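Local coordinates for putative iron binding protein (Bordetella pertussis Tohama I, PDB 1Y9U) that binds ferric iron and, as a periplasmic solute-binding protein, probably delivers it for uptake into the cell, at residues L147-I152 with K310-L315; A159-L164 with D317-D322. All coordinates share one frame; numbering follows the deposited sequence.

Overall arrangement
Two neighbouring contacts show how one C-terminal helix can tie together a pair of consecutive helices. Helix 303-318 lies against helix 142-155 in interaction 1, and its end, with the loop that follows, meets helix 157-170 in interaction 2. The centres of the two contacts are about 9 Å apart, and they touch directly: Val148 CG1 packs on Thr160 CG2 at 3.7 Å, and Met151 CE on Trp163 CD2 at 3.5 Å. Neither contact includes an iron ligand. Helix 142-155 does carry Tyr143, an iron-binding residue whose metal is not bound in this chain. The Tyr143 side chain is about 9 Å from that of Val148. The Phe321 side chain is about 11 Å from that of Tyr143.

Interaction 1 of 2, residues L147-I152 with K310-L315; sequences LVAAMI and KQASEL
Buried helix-helix packing joins helix 142-155 to the C-terminal helix 303-318 within one lobe of the two-lobed periplasmic binding protein fold. The segments cross steeply, at 107°, with an axis separation of 8.2 Å, and small residues make this closeness possible: the CA atoms of Ala149 and Ala312 approach to 5.0 Å. The methyl of Ala312 is directed at the other helix and occupies the middle of the contact. It meets Val148 CG1, which stands anti to its own backbone N (chi1 176°), at 3.5 Å, and comes equally near the backbone N of Ala149.

One turn on, Ile152 reaches further across. Its CG1 is anti to the carbonyl carbon (chi1 -62°) and its chain is extended, so the tip CD1 arrives 3.8 Å from Ala312 CA. The Ile152 and Gln311 side chains cross obliquely, with Ile152 CG2 against the amide. The contact is mainly aliphatic and held by van der Waals packing, with the Gln311 amide at its rim. Tyr308, a turn earlier on the C-terminal helix, touches Ala149 and Ile152. Toward the C-terminal side of both segments, the contact ends tip to tip, Ile152 CD1 on Leu315 CD1 at 4.0 Å.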
ATOM      1  N   LEU A 147      -2.477  -9.726   1.190  1.00 10.24           N
ATOM      2  CA  LEU A 147      -1.593 -10.450   2.111  1.00 10.87           C
ATOM      3  C   LEU A 147      -1.761 -11.957   1.902  1.00 10.84           C
ATOM      4  O   LEU A 147      -0.795 -12.702   1.859  1.00 10.88           O
ATOM      5  CB  LEU A 147      -1.890 -10.056   3.575  1.00 11.38           C
ATOM      6  CG  LEU A 147      -1.134 -10.844   4.655  1.00 12.38           C
ATOM      7  CD1 LEU A 147       0.349 -10.652   4.548  1.00 13.18           C
ATOM      8  CD2 LEU A 147      -1.641 -10.463   6.062  1.00 13.13           C
ATOM      9  N   VAL A 148      -3.015 -12.387   1.774  1.00 10.92           N
ATOM     10  CA  VAL A 148      -3.338 -13.799   1.504  1.00 11.35           C
ATOM     11  C   VAL A 148      -2.723 -14.255   0.182  1.00 11.41           C
ATOM     12  O   VAL A 148      -2.172 -15.341   0.097  1.00 12.40           O
ATOM     13  CB  VAL A 148      -4.866 -14.044   1.559  1.00 11.67           C
ATOM     14  CG1 VAL A 148      -5.229 -15.493   1.172  1.00 11.96           C
ATOM     15  CG2 VAL A 148      -5.365 -13.725   2.973  1.00 11.26           C
ATOM     16  N   ALA A 149      -2.794 -13.417  -0.841  1.00 11.26           N
ATOM     17  CA  ALA A 149      -2.202 -13.748  -2.144  1.00 11.43           C
ATOM     18  C   ALA A 149      -0.694 -13.924  -2.040  1.00 12.05           C
ATOM     19  O   ALA A 149      -0.122 -14.866  -2.585  1.00 12.70           O
ATOM     20  CB  ALA A 149      -2.558 -12.688  -3.184  1.00 11.87           C
ATOM     21  N   ALA A 150      -0.031 -13.049  -1.299  1.00 11.98           N
ATOM     22  CA  ALA A 150       1.404 -13.184  -1.097  1.00 12.14           C
ATOM     23  C   ALA A 150       1.718 -14.463  -0.322  1.00 12.19           C
ATOM     24  O   ALA A 150       2.711 -15.142  -0.578  1.00 12.80           O
ATOM     25  CB  ALA A 150       1.952 -11.969  -0.364  1.00 11.85           C
ATOM     26  N   MET A 151       0.872 -14.805   0.649  1.00 12.13           N
ATOM     27  CA  MET A 151       1.069 -16.027   1.420  1.00 12.49           C
ATOM     28  C   MET A 151       0.940 -17.274   0.524  1.00 12.83           C
ATOM     29  O   MET A 151       1.698 -18.217   0.682  1.00 13.15           O
ATOM     30  CB  MET A 151       0.091 -16.110   2.603  1.00 12.53           C
ATOM     31  CG  MET A 151       0.416 -17.250   3.577  1.00 13.77           C
ATOM     32  SD  MET A 151      -0.639 -17.220   5.048  1.00 14.72           S
ATOM     33  CE  MET A 151       0.087 -15.865   5.975  1.00 15.61           C
ATOM     34  N   ILE A 152       0.008 -17.280  -0.418  1.00 12.48           N
ATOM     35  CA  ILE A 152      -0.080 -18.414  -1.367  1.00 13.64           C
ATOM     36  C   ILE A 152       1.214 -18.485  -2.172  1.00 14.51           C
ATOM     37  O   ILE A 152       1.789 -19.553  -2.356  1.00 15.55           O
ATOM     38  CB  ILE A 152      -1.296 -18.296  -2.293  1.00 13.34           C
ATOM     39  CG1 ILE A 152      -2.599 -18.317  -1.480  1.00 13.55           C
ATOM     40  CG2 ILE A 152      -1.297 -19.421  -3.333  1.00 16.13           C
ATOM     41  CD1 ILE A 152      -3.816 -17.961  -2.253  1.00 13.15           C
ATOM     42  N   LYS A 310      -7.347 -13.518  -6.966  1.00 16.50           N
ATOM     43  CA  LYS A 310      -8.641 -14.185  -7.058  1.00 17.51           C
ATOM     44  C   LYS A 310      -8.615 -15.494  -6.261  1.00 16.80           C
ATOM     45  O   LYS A 310      -9.550 -15.770  -5.523  1.00 17.35           O
ATOM     46  CB  LYS A 310      -9.019 -14.441  -8.518  1.00 18.84           C
ATOM     47  CG  LYS A 310     -10.429 -14.989  -8.730  1.00 22.91           C
ATOM     48  CD  LYS A 310     -10.596 -15.640 -10.110  1.00 28.17           C
ATOM     49  CE  LYS A 310     -10.520 -14.615 -11.245  1.00 30.91           C
ATOM     50  NZ  LYS A 310     -10.704 -15.212 -12.609  1.00 33.45           N
ATOM     51  N   GLN A 311      -7.534 -16.254  -6.343  1.00 16.80           N
ATOM     52  CA  GLN A 311      -7.368 -17.471  -5.554  1.00 16.82           C
ATOM     53  C   GLN A 311      -7.458 -17.166  -4.047  1.00 16.37           C
ATOM     54  O   GLN A 311      -8.080 -17.891  -3.285  1.00 17.48           O
ATOM     55  CB  GLN A 311      -6.027 -18.157  -5.860  1.00 17.30           C
ATOM     56  CG  GLN A 311      -5.907 -19.572  -5.262  1.00 18.98           C
ATOM     57  CD  GLN A 311      -4.621 -20.301  -5.596  1.00 20.92           C
ATOM     58  OE1 GLN A 311      -3.806 -19.823  -6.389  1.00 22.74           O
ATOM     59  NE2 GLN A 311      -4.427 -21.455  -4.974  1.00 21.24           N
ATOM     60  N   ALA A 312      -6.851 -16.060  -3.637  1.00 14.86           N
ATOM     61  CA  ALA A 312      -6.850 -15.641  -2.249  1.00 13.83           C
ATOM     62  C   ALA A 312      -8.258 -15.311  -1.786  1.00 13.60           C
ATOM     63  O   ALA A 312      -8.664 -15.744  -0.720  1.00 13.59           O
ATOM     64  CB  ALA A 312      -5.943 -14.426  -2.085  1.00 13.78           C
ATOM     65  N   SER A 313      -9.002 -14.528  -2.571  1.00 13.64           N
ATOM     66  CA  SER A 313     -10.360 -14.155  -2.243  1.00 13.69           C
ATOM     67  C   SER A 313     -11.247 -15.404  -2.111  1.00 14.77           C
ATOM     68  O   SER A 313     -12.119 -15.502  -1.232  1.00 14.49           O
ATOM     69  CB  SER A 313     -10.955 -13.214  -3.298  1.00 14.42           C
ATOM     70  OG  SER A 313     -12.308 -12.917  -3.039  1.00 15.65           O
ATOM     71  N   GLU A 314     -11.026 -16.353  -3.009  1.00 15.50           N
ATOM     72  CA  GLU A 314     -11.828 -17.570  -2.992  1.00 16.54           C
ATOM     73  C   GLU A 314     -11.494 -18.407  -1.759  1.00 15.71           C
ATOM     74  O   GLU A 314     -12.401 -19.031  -1.190  1.00 15.99           O
ATOM     75  CB  GLU A 314     -11.718 -18.317  -4.329  1.00 18.25           C
ATOM     76  CG  GLU A 314     -12.506 -17.570  -5.402  1.00 22.50           C
ATOM     77  CD  GLU A 314     -12.216 -17.951  -6.852  1.00 26.92           C
ATOM     78  OE1 GLU A 314     -11.415 -18.874  -7.116  1.00 30.88           O
ATOM     79  OE2 GLU A 314     -12.821 -17.299  -7.738  1.00 30.37           O
ATOM     80  N   LEU A 315     -10.235 -18.399  -1.313  1.00 15.11           N
ATOM     81  CA  LEU A 315      -9.858 -19.119  -0.088  1.00 15.26           C
ATOM     82  C   LEU A 315     -10.502 -18.471   1.147  1.00 14.24           C
ATOM     83  O   LEU A 315     -10.989 -19.141   2.046  1.00 13.63           O
ATOM     84  CB  LEU A 315      -8.344 -19.173   0.094  1.00 16.69           C
ATOM     85  CG  LEU A 315      -7.512 -20.336  -0.416  1.00 18.76           C
ATOM     86  CD1 LEU A 315      -6.112 -20.188   0.134  1.00 19.71           C
ATOM     87  CD2 LEU A 315      -8.102 -21.698  -0.049  1.00 18.81           C
TER

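Interaction 2 of 2, residues A159-L164 with D317-D322; sequences ATEKWL and DKVGFD
The Phe321 ring turns its edge to the backbone carbonyl of Leu164, within helix 157-170: the carbonyl O of Leu164 lies near the ring plane, 3.7 Å from Phe321 CE2, and Asp322 OD1 also sits at the edge, in plane. A carbonyl oxygen so placed faces the slightly positive ring hydrogens, probably a mildly favourable arrangement. The Leu164 side chain crosses that of Phe321 at about a right angle and brings CD2 to within 3.9 Å of Phe321 CD2. With Phe321 CG anti to its backbone N (chi1 -168°), the ring is carried back toward helix 157-170, where Val167 and Lys168 also touch it.

The second flat group, the Glu161 carboxylate, belongs to a fully extended chain. Lys318, equally extended, crosses it at about a right angle and donates from NZ to Glu161 OE2 at 2.9 Å, a salt bridge met from above the carboxylate plane, 32° out of it. Glu161 OE1 has other partners: Arg165 forms a salt bridge with it, and a water donates to it at 2.8 Å while accepting a weak bond from Lys318 NZ. Next to the Lys318 salt bridge the two methyls of Val319 divide between Glu161 CG (CG1, 3.9 Å) and Leu164 CB (CG2, 4.0 Å).

The backbone turns at Gly320, whose positive phi of 62° accompanies two bonds back into the last turn, one of them Gly320 N to Asp317 O at 3.0 Å. Lys168 NZ donates to the carbonyls of Val319 and Gly320. The result is a Schellman-capped C-terminal helix whose last turn and following loop pack on helix 157-170 in one lobe of the periplasmic binding protein fold.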
ATOM      1  N   ALA A 159      -1.138 -24.400   3.060  1.00 15.37           N
ATOM      2  CA  ALA A 159      -0.652 -23.724   4.248  1.00 14.73           C
ATOM      3  C   ALA A 159      -1.476 -22.457   4.473  1.00 13.16           C
ATOM      4  O   ALA A 159      -1.798 -22.120   5.602  1.00 13.17           O
ATOM      5  CB  ALA A 159       0.810 -23.369   4.120  1.00 14.81           C
ATOM      6  N   THR A 160      -1.827 -21.768   3.395  1.00 12.17           N
ATOM      7  CA  THR A 160      -2.563 -20.507   3.501  1.00 11.78           C
ATOM      8  C   THR A 160      -3.972 -20.739   4.038  1.00 11.59           C
ATOM      9  O   THR A 160      -4.461 -19.986   4.890  1.00 11.18           O
ATOM     10  CB  THR A 160      -2.599 -19.784   2.161  1.00 11.97           C
ATOM     11  OG1 THR A 160      -1.262 -19.471   1.769  1.00 11.86           O
ATOM     12  CG2 THR A 160      -3.328 -18.432   2.283  1.00 12.66           C
ATOM     13  N   GLU A 161      -4.624 -21.803   3.584  1.00 11.95           N
ATOM     14  CA  GLU A 161      -5.940 -22.138   4.088  1.00 11.56           C
ATOM     15  C   GLU A 161      -5.914 -22.452   5.586  1.00 11.68           C
ATOM     16  O   GLU A 161      -6.786 -22.006   6.349  1.00 11.34           O
ATOM     17  CB  GLU A 161      -6.508 -23.334   3.313  1.00 11.99           C
ATOM     18  CG  GLU A 161      -7.874 -23.734   3.791  1.00 13.28           C
ATOM     19  CD  GLU A 161      -8.466 -24.893   3.060  1.00 15.50           C
ATOM     20  OE1 GLU A 161      -9.395 -25.506   3.650  1.00 16.87           O
ATOM     21  OE2 GLU A 161      -8.026 -25.177   1.912  1.00 16.18           O
ATOM     22  N   LYS A 162      -4.908 -23.202   6.010  1.00 11.42           N
ATOM     23  CA  LYS A 162      -4.768 -23.552   7.414  1.00 11.96           C
ATOM     24  C   LYS A 162      -4.545 -22.299   8.253  1.00 11.57           C
ATOM     25  O   LYS A 162      -5.116 -22.172   9.318  1.00 11.58           O
ATOM     26  CB  LYS A 162      -3.619 -24.551   7.602  1.00 12.64           C
ATOM     27  CG  LYS A 162      -3.187 -24.787   9.040  1.00 16.36           C
ATOM     28  CD  LYS A 162      -2.324 -26.054   9.166  1.00 21.26           C
ATOM     29  CE  LYS A 162      -2.460 -26.618  10.546  1.00 25.73           C
ATOM     30  NZ  LYS A 162      -3.568 -27.618  10.678  1.00 28.72           N
ATOM     31  N   TRP A 163      -3.721 -21.374   7.750  1.00 10.61           N
ATOM     32  CA  TRP A 163      -3.524 -20.087   8.415  1.00 10.60           C
ATOM     33  C   TRP A 163      -4.833 -19.335   8.553  1.00  9.80           C
ATOM     34  O   TRP A 163      -5.165 -18.863   9.629  1.00 10.05           O
ATOM     35  CB  TRP A 163      -2.511 -19.261   7.637  1.00 10.79           C
ATOM     36  CG  TRP A 163      -2.160 -17.958   8.285  1.00 10.83           C
ATOM     37  CD1 TRP A 163      -1.319 -17.790   9.323  1.00 12.00           C
ATOM     38  CD2 TRP A 163      -2.672 -16.659   7.957  1.00 10.62           C
ATOM     39  NE1 TRP A 163      -1.243 -16.464   9.669  1.00 10.25           N
ATOM     40  CE2 TRP A 163      -2.053 -15.742   8.830  1.00 10.75           C
ATOM     41  CE3 TRP A 163      -3.556 -16.180   6.986  1.00 11.81           C
ATOM     42  CZ2 TRP A 163      -2.297 -14.366   8.770  1.00  9.96           C
ATOM     43  CZ3 TRP A 163      -3.811 -14.814   6.936  1.00 10.99           C
ATOM     44  CH2 TRP A 163      -3.174 -13.931   7.820  1.00 11.39           C
ATOM     45  N   LEU A 164      -5.584 -19.220   7.469  1.00  9.59           N
ATOM     46  CA  LEU A 164      -6.867 -18.525   7.504  1.00  9.71           C
ATOM     47  C   LEU A 164      -7.821 -19.117   8.529  1.00  9.53           C
ATOM     48  O   LEU A 164      -8.473 -18.386   9.272  1.00  9.82           O
ATOM     49  CB  LEU A 164      -7.529 -18.500   6.125  1.00 10.05           C
ATOM     50  CG  LEU A 164      -6.903 -17.515   5.130  1.00 10.80           C
ATOM     51  CD1 LEU A 164      -7.382 -17.828   3.729  1.00 12.16           C
ATOM     52  CD2 LEU A 164      -7.220 -16.061   5.544  1.00 11.56           C
ATOM     53  N   ASP A 317     -13.282 -16.932   1.250  1.00 13.42           N
ATOM     54  CA  ASP A 317     -14.689 -17.328   1.216  1.00 14.28           C
ATOM     55  C   ASP A 317     -14.899 -18.802   1.602  1.00 13.91           C
ATOM     56  O   ASP A 317     -15.846 -19.112   2.337  1.00 14.74           O
ATOM     57  CB  ASP A 317     -15.297 -17.055  -0.153  1.00 15.11           C
ATOM     58  CG  ASP A 317     -16.782 -17.029  -0.120  1.00 19.28           C
ATOM     59  OD1 ASP A 317     -17.374 -16.223   0.643  1.00 22.26           O
ATOM     60  OD2 ASP A 317     -17.446 -17.780  -0.848  1.00 25.86           O
ATOM     61  N   LYS A 318     -13.990 -19.669   1.161  1.00 13.66           N
ATOM     62  CA  LYS A 318     -14.046 -21.101   1.478  1.00 14.05           C
ATOM     63  C   LYS A 318     -14.089 -21.322   2.973  1.00 13.99           C
ATOM     64  O   LYS A 318     -14.865 -22.120   3.477  1.00 14.47           O
ATOM     65  CB  LYS A 318     -12.825 -21.818   0.893  1.00 14.26           C
ATOM     66  CG  LYS A 318     -12.793 -23.345   1.142  1.00 14.36           C
ATOM     67  CD  LYS A 318     -11.513 -23.993   0.657  1.00 14.06           C
ATOM     68  CE  LYS A 318     -11.588 -25.518   0.787  1.00 12.85           C
ATOM     69  NZ  LYS A 318     -10.317 -26.146   0.415  1.00 15.19           N
ATOM     70  N   VAL A 319     -13.247 -20.601   3.701  1.00 13.30           N
ATOM     71  CA  VAL A 319     -13.148 -20.775   5.141  1.00 13.78           C
ATOM     72  C   VAL A 319     -14.208 -20.004   5.937  1.00 13.72           C
ATOM     73  O   VAL A 319     -14.261 -20.124   7.171  1.00 14.74           O
ATOM     74  CB  VAL A 319     -11.723 -20.472   5.690  1.00 14.91           C
ATOM     75  CG1 VAL A 319     -10.658 -21.195   4.895  1.00 13.37           C
ATOM     76  CG2 VAL A 319     -11.436 -18.988   5.748  1.00 15.40           C
ATOM     77  N   GLY A 320     -15.017 -19.194   5.268  1.00 13.49           N
ATOM     78  CA  GLY A 320     -16.049 -18.418   5.938  1.00 13.28           C
ATOM     79  C   GLY A 320     -15.422 -17.453   6.942  1.00 13.00           C
ATOM     80  O   GLY A 320     -15.894 -17.297   8.055  1.00 13.00           O
ATOM     81  N   PHE A 321     -14.338 -16.809   6.525  1.00 12.75           N
ATOM     82  CA  PHE A 321     -13.527 -15.966   7.410  1.00 11.90           C
ATOM     83  C   PHE A 321     -14.323 -14.878   8.115  1.00 12.22           C
ATOM     84  O   PHE A 321     -14.027 -14.558   9.261  1.00 12.92           O
ATOM     85  CB  PHE A 321     -12.409 -15.327   6.608  1.00 11.84           C
ATOM     86  CG  PHE A 321     -11.349 -14.679   7.447  1.00 11.79           C
ATOM     87  CD1 PHE A 321     -11.406 -13.331   7.742  1.00 11.61           C
ATOM     88  CD2 PHE A 321     -10.281 -15.411   7.945  1.00 11.80           C
ATOM     89  CE1 PHE A 321     -10.411 -12.731   8.511  1.00 11.83           C
ATOM     90  CE2 PHE A 321      -9.295 -14.810   8.695  1.00 11.73           C
ATOM     91  CZ  PHE A 321      -9.366 -13.474   8.983  1.00 10.78           C
ATOM     92  N   ASP A 322     -15.316 -14.302   7.447  1.00 12.91           N
ATOM     93  CA  ASP A 322     -16.077 -13.192   8.009  1.00 14.32           C
ATOM     94  C   ASP A 322     -17.295 -13.628   8.827  1.00 16.13           C
ATOM     95  O   ASP A 322     -18.024 -12.782   9.341  1.00 16.68           O
ATOM     96  CB  ASP A 322     -16.548 -12.243   6.907  1.00 14.35           C
ATOM     97  CG  ASP A 322     -15.426 -11.432   6.296  1.00 13.80           C
ATOM     98  OD1 ASP A 322     -14.250 -11.548   6.725  1.00 11.34           O
ATOM     99  OD2 ASP A 322     -15.672 -10.638   5.362  1.00 15.67           O
TER
HETATM  100  O   HOH W   1      -9.757 -28.184   3.096  1.00 15.97           O